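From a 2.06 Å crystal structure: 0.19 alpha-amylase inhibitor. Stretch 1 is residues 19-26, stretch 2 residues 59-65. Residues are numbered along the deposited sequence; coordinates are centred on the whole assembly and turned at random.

Stretch 1, residues 19-26: ACRPLLRL
Stretch 2, residues 59-65: SMLDSMY

The contact between residues 19-26 and 59-65 of this amylase inhibitor exemplifies helix packing chiefly by side-chain fit, with no hydrogen bond crossing between the stretches. Residues 59-65 are helical throughout, and stretch 1 is helical after its opening residues, with phi/psi near -60/-45 through most of the helical part and i to i+4 bonds such as Leu-24 N to Cys-20 O (3.0 Å) and Met-64 N to Met-60 O (3.0 Å). Their axes cross at -72° and approach to 11.0 Å; the nearest CA atoms, of Arg-21 and Met-60, lie 7.4 Å apart. Such spacing suits long, flexible methionines. Met-60 (t, t, p) and Met-64 (m, t, p), one turn apart, both point toward the first helix. Met-60 sets SD 3.7 Å from Cys-20 CB and CE 3.7 Å from Leu-24 CD2. Leu-24 (t, p), also directed toward its partner, brings CD2 within 4.1 Å of Met-64 SD and 4.2 Å of Leu-61 CD1. Arg-21 (chi1 m, chi2 135°) leaves sideways, its CG 3.5 Å from Met-60 CG and 3.4 Å from Met-64 SD; its aliphatic part packs while its guanidinium turns one face to Met-60 O and Arg-21 NH2 reaches 3.3 Å from Ser-63 CB. Ser-63 (m) turns its hydroxyl to its own helix, OG donating to Ser-59 O at 2.7 Å. Met-64 CE covers a face of the Arg-25 guanidinium, 3.7 Å from NH1. Altogether 387 Å² is buried.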

# COMPACT_ATOMS: atom_id res chain seq x y z
N ALA A 19 16.88 4.34 -5.23
CA ALA A 19 16.25 5.45 -4.54
C ALA A 19 15.08 5.01 -3.67
O ALA A 19 14.65 5.73 -2.79
CB ALA A 19 15.78 6.46 -5.53
N CYS A 20 14.55 3.83 -3.95
CA CYS A 20 13.39 3.37 -3.21
C CYS A 20 13.77 2.61 -1.97
O CYS A 20 12.94 2.39 -1.09
CB CYS A 20 12.48 2.50 -4.10
SG CYS A 20 11.77 3.41 -5.51
N ARG A 21 15.03 2.21 -1.88
CA ARG A 21 15.48 1.40 -0.77
C ARG A 21 15.47 2.21 0.53
O ARG A 21 14.96 1.76 1.56
CB ARG A 21 16.86 0.82 -1.09
CG ARG A 21 16.74 -0.35 -2.06
CD ARG A 21 17.71 -0.40 -3.22
NE ARG A 21 18.63 -1.52 -3.07
CZ ARG A 21 18.68 -2.62 -3.82
NH1 ARG A 21 18.19 -2.65 -5.04
NH2 ARG A 21 19.43 -3.62 -3.40
N PRO A 22 15.92 3.47 0.47
CA PRO A 22 15.80 4.31 1.66
C PRO A 22 14.35 4.68 2.01
O PRO A 22 14.01 4.83 3.17
CB PRO A 22 16.64 5.54 1.31
CG PRO A 22 16.77 5.50 -0.17
CD PRO A 22 16.87 4.06 -0.48
N LEU A 23 13.50 4.84 1.01
CA LEU A 23 12.09 5.06 1.23
C LEU A 23 11.46 3.92 2.03
O LEU A 23 10.79 4.16 3.01
CB LEU A 23 11.37 5.18 -0.11
CG LEU A 23 9.86 5.30 0.04
CD1 LEU A 23 9.54 6.60 0.74
CD2 LEU A 23 9.17 5.25 -1.32
N LEU A 24 11.67 2.69 1.57
CA LEU A 24 11.14 1.49 2.22
C LEU A 24 11.60 1.32 3.68
O LEU A 24 10.82 0.94 4.55
CB LEU A 24 11.51 0.25 1.39
CG LEU A 24 11.14 -1.12 1.97
CD1 LEU A 24 9.64 -1.19 2.33
CD2 LEU A 24 11.51 -2.20 1.00
N ARG A 25 12.85 1.67 3.97
CA ARG A 25 13.38 1.62 5.33
C ARG A 25 12.81 2.65 6.29
O ARG A 25 12.68 2.36 7.48
CB ARG A 25 14.90 1.74 5.31
CG ARG A 25 15.57 0.45 4.92
CD ARG A 25 16.94 0.41 5.50
NE ARG A 25 17.92 0.71 4.48
CZ ARG A 25 18.62 -0.21 3.83
NH1 ARG A 25 18.63 -1.48 4.26
NH2 ARG A 25 19.35 0.15 2.77
N LEU A 26 12.47 3.83 5.78
CA LEU A 26 11.73 4.85 6.54
C LEU A 26 10.25 4.48 6.74
O LEU A 26 9.71 4.53 7.85
CB LEU A 26 11.80 6.21 5.83
CG LEU A 26 13.15 6.94 5.79
CD1 LEU A 26 13.12 8.05 4.73
CD2 LEU A 26 13.45 7.50 7.16
N SER A 59 12.54 -7.53 -7.18
CA SER A 59 14.00 -7.57 -7.31
C SER A 59 14.69 -6.76 -6.22
O SER A 59 15.68 -7.20 -5.65
CB SER A 59 14.43 -7.05 -8.69
OG SER A 59 15.83 -6.96 -8.83
N MET A 60 14.22 -5.54 -6.00
CA MET A 60 14.74 -4.67 -4.94
C MET A 60 14.65 -5.29 -3.54
O MET A 60 15.64 -5.36 -2.83
CB MET A 60 14.00 -3.33 -4.94
CG MET A 60 14.48 -2.34 -3.89
SD MET A 60 13.27 -1.05 -3.50
CE MET A 60 12.13 -1.98 -2.66
N LEU A 61 13.45 -5.76 -3.17
CA LEU A 61 13.18 -6.40 -1.88
C LEU A 61 14.01 -7.65 -1.66
O LEU A 61 14.50 -7.90 -0.57
CB LEU A 61 11.70 -6.77 -1.79
CG LEU A 61 11.29 -7.38 -0.46
CD1 LEU A 61 11.55 -6.36 0.63
CD2 LEU A 61 9.83 -7.79 -0.51
N ASP A 62 14.09 -8.48 -2.70
CA ASP A 62 14.90 -9.68 -2.68
C ASP A 62 16.39 -9.35 -2.45
O ASP A 62 17.02 -9.89 -1.54
CB ASP A 62 14.69 -10.44 -4.00
CG ASP A 62 15.40 -11.80 -4.02
OD1 ASP A 62 14.91 -12.75 -3.36
OD2 ASP A 62 16.44 -11.91 -4.70
N SER A 63 16.93 -8.39 -3.20
CA SER A 63 18.29 -7.91 -2.95
C SER A 63 18.53 -7.41 -1.52
O SER A 63 19.58 -7.67 -0.94
CB SER A 63 18.66 -6.79 -3.92
OG SER A 63 18.39 -7.17 -5.25
N MET A 64 17.60 -6.63 -0.99
CA MET A 64 17.73 -6.12 0.36
C MET A 64 17.79 -7.22 1.41
O MET A 64 18.64 -7.21 2.29
CB MET A 64 16.58 -5.16 0.66
CG MET A 64 16.69 -3.92 -0.19
SD MET A 64 15.50 -2.64 0.14
CE MET A 64 16.11 -1.97 1.61
N TYR A 65 16.97 -8.25 1.23
CA TYR A 65 16.96 -9.40 2.12
C TYR A 65 18.15 -10.32 1.95
O TYR A 65 18.60 -10.94 2.91
CB TYR A 65 15.69 -10.19 1.92
CG TYR A 65 14.61 -9.72 2.83
CD1 TYR A 65 14.85 -9.57 4.18
CD2 TYR A 65 13.35 -9.44 2.35
CE1 TYR A 65 13.85 -9.16 5.04
CE2 TYR A 65 12.34 -9.01 3.20
CZ TYR A 65 12.60 -8.89 4.55
OH TYR A 65 11.59 -8.60 5.42